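AlyQ (PDB 7D2A) is a protein whose family 32 carbohydrate-binding module binds uronic acids of alginate, here holding a 4,5-unsaturated mannuronic acid. Local coordinates at residues F47-A52 and R109-T114. Numbering follows the deposited sequence.
Sequences FDLGSA and RYIRIT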
loop_
_atom_site.group_PDB
_atom_site.type_symbol
_atom_site.label_atom_id
_atom_site.label_comp_id
_atom_site.label_asym_id
_atom_site.label_seq_id
_atom_site.Cartn_x
_atom_site.Cartn_y
_atom_site.Cartn_z
ATOM N N PHE A 47 2.727 -2.945 -6.125
ATOM C CA PHE A 47 4.179 -2.765 -5.962
ATOM C C PHE A 47 4.892 -3.998 -6.459
ATOM O O PHE A 47 4.480 -5.116 -6.110
ATOM C CB PHE A 47 4.515 -2.535 -4.493
ATOM C CG PHE A 47 3.747 -1.381 -3.962
ATOM C CD1 PHE A 47 4.184 -0.074 -4.166
ATOM C CD2 PHE A 47 2.531 -1.570 -3.348
ATOM C CE1 PHE A 47 3.400 0.977 -3.728
ATOM C CE2 PHE A 47 1.755 -0.501 -2.913
ATOM C CZ PHE A 47 2.195 0.764 -3.136
ATOM N N ASP A 48 5.925 -3.811 -7.282
ATOM C CA ASP A 48 6.712 -4.902 -7.882
ATOM C C ASP A 48 8.086 -4.920 -7.203
ATOM O O ASP A 48 8.810 -3.909 -7.323
ATOM C CB ASP A 48 6.808 -4.670 -9.381
ATOM C CG ASP A 48 7.506 -5.751 -10.163
ATOM O OD1 ASP A 48 7.987 -6.744 -9.560
ATOM O OD2 ASP A 48 7.492 -5.605 -11.392
ATOM N N LEU A 49 8.471 -6.076 -6.658
ATOM C CA LEU A 49 9.804 -6.230 -6.042
ATOM C C LEU A 49 10.838 -6.665 -7.073
ATOM O O LEU A 49 12.070 -6.732 -6.691
ATOM C CB LEU A 49 9.755 -7.216 -4.880
ATOM C CG LEU A 49 8.780 -6.871 -3.758
ATOM C CD1 LEU A 49 8.884 -7.898 -2.616
ATOM C CD2 LEU A 49 8.986 -5.458 -3.219
ATOM N N GLY A 50 10.381 -7.048 -8.273
ATOM C CA GLY A 50 11.292 -7.414 -9.382
ATOM C C GLY A 50 11.511 -8.920 -9.427
ATOM O O GLY A 50 11.782 -9.446 -10.492
ATOM N N SER A 51 11.382 -9.611 -8.306
ATOM C CA SER A 51 11.507 -11.075 -8.229
ATOM C C SER A 51 10.844 -11.483 -6.921
ATOM O O SER A 51 10.477 -10.592 -6.150
ATOM C CB SER A 51 12.947 -11.514 -8.279
ATOM O OG SER A 51 13.679 -10.936 -7.220
ATOM N N ALA A 52 10.641 -12.769 -6.720
ATOM C CA ALA A 52 9.899 -13.262 -5.547
ATOM C C ALA A 52 10.788 -13.178 -4.305
ATOM O O ALA A 52 11.921 -13.728 -4.315
ATOM C CB ALA A 52 9.466 -14.688 -5.784
ATOM N N ARG A 109 6.355 -11.592 -5.354
ATOM C CA ARG A 109 6.974 -10.563 -6.210
ATOM C C ARG A 109 6.096 -9.322 -6.155
ATOM O O ARG A 109 6.655 -8.207 -6.198
ATOM C CB ARG A 109 7.160 -11.058 -7.647
ATOM C CG ARG A 109 7.530 -9.924 -8.587
ATOM C CD ARG A 109 7.923 -10.376 -9.970
ATOM N NE ARG A 109 8.184 -9.205 -10.786
ATOM C CZ ARG A 109 8.642 -9.230 -12.032
ATOM N NH1 ARG A 109 8.893 -10.382 -12.641
ATOM N NH2 ARG A 109 8.777 -8.092 -12.688
ATOM N N TYR A 110 4.759 -9.484 -6.115
ATOM C CA TYR A 110 3.805 -8.350 -6.215
ATOM C C TYR A 110 3.054 -8.236 -4.900
ATOM O O TYR A 110 2.568 -9.265 -4.339
ATOM C CB TYR A 110 2.825 -8.559 -7.371
ATOM C CG TYR A 110 3.477 -8.589 -8.721
ATOM C CD1 TYR A 110 3.790 -7.439 -9.414
ATOM C CD2 TYR A 110 3.819 -9.794 -9.311
ATOM C CE1 TYR A 110 4.458 -7.465 -10.619
ATOM C CE2 TYR A 110 4.443 -9.848 -10.544
ATOM C CZ TYR A 110 4.739 -8.683 -11.218
ATOM O OH TYR A 110 5.358 -8.714 -12.438
ATOM N N ILE A 111 2.896 -6.997 -4.444
ATOM C CA ILE A 111 2.102 -6.609 -3.263
ATOM C C ILE A 111 1.107 -5.568 -3.717
ATOM O O ILE A 111 1.528 -4.560 -4.298
ATOM C CB ILE A 111 2.996 -6.057 -2.144
ATOM C CG1 ILE A 111 3.954 -7.091 -1.551
ATOM C CG2 ILE A 111 2.098 -5.493 -1.065
ATOM C CD1 ILE A 111 5.128 -7.509 -2.337
ATOM N N ARG A 112 -0.171 -5.851 -3.520
ATOM C CA ARG A 112 -1.234 -4.930 -3.927
ATOM C C ARG A 112 -1.959 -4.430 -2.695
ATOM O O ARG A 112 -2.429 -5.251 -1.881
ATOM C CB ARG A 112 -2.210 -5.651 -4.861
ATOM C CG ARG A 112 -3.406 -4.809 -5.282
ATOM C CD ARG A 112 -4.175 -5.539 -6.355
ATOM N NE ARG A 112 -3.478 -5.545 -7.606
ATOM C CZ ARG A 112 -3.922 -6.124 -8.723
ATOM N NH1 ARG A 112 -5.073 -6.778 -8.710
ATOM N NH2 ARG A 112 -3.184 -6.069 -9.827
ATOM N N ILE A 113 -2.160 -3.115 -2.575
ATOM C CA ILE A 113 -3.031 -2.511 -1.567
ATOM C C ILE A 113 -4.322 -2.107 -2.245
ATOM O O ILE A 113 -4.257 -1.325 -3.162
ATOM C CB ILE A 113 -2.373 -1.313 -0.849
ATOM C CG1 ILE A 113 -1.089 -1.758 -0.155
ATOM C CG2 ILE A 113 -3.382 -0.675 0.057
ATOM C CD1 ILE A 113 -0.326 -0.629 0.480
ATOM N N THR A 114 -5.433 -2.651 -1.775
ATOM C CA THR A 114 -6.778 -2.294 -2.262
ATOM C C THR A 114 -7.404 -1.396 -1.216
ATOM O O THR A 114 -7.388 -1.729 -0.042
ATOM C CB THR A 114 -7.637 -3.532 -2.561
ATOM O OG1 THR A 114 -6.994 -4.353 -3.527
ATOM C CG2 THR A 114 -8.994 -3.101 -3.052
#
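Arg109 runs its extended chain past the carboxylate of Asp48 and grips it side-on, at the end of an antiparallel strand pair in the five-stranded sheet of this F5/8 type C (CBM32) beta-sandwich. In this salt bridge Arg109 NE meets Asp48 OD1 at 2.8 Å and Arg109 NH2 meets Asp48 OD2 at 3.1 Å, the latter on the syn lone pair, with the carboxylate and guanidinium planes 30° apart. Asp48 CG stands anti to the backbone N (chi1 -176°), which also brings Asp48 OD1 to Gly50 N, 2.7 Å away, in an Asx turn at the corner formed by Gly50 and Ser51. Gly50 O covers one guanidinium face and Tyr110 OH lies off-centre over the other, while Arg109 CG sits over one face of the Tyr110 ring, toward its rim. An alanine in place of Arg109 would probably leave the buried carboxylate without its charged mate and uncover that ring face. Further along, Phe47 N and Ile111 O, 2.7 Å apart, form one of two bonds joining this hydrogen-bonded pair. On the opposite side of the sheet from Asp48, Phe47 and Ile111 pack on Ile131 of strand 123-133. There Leu49 CD1 touches Ile111 CD1 at 3.8 Å, while Phe47 CE2 lies 4.0 Å from Ile113 CD1.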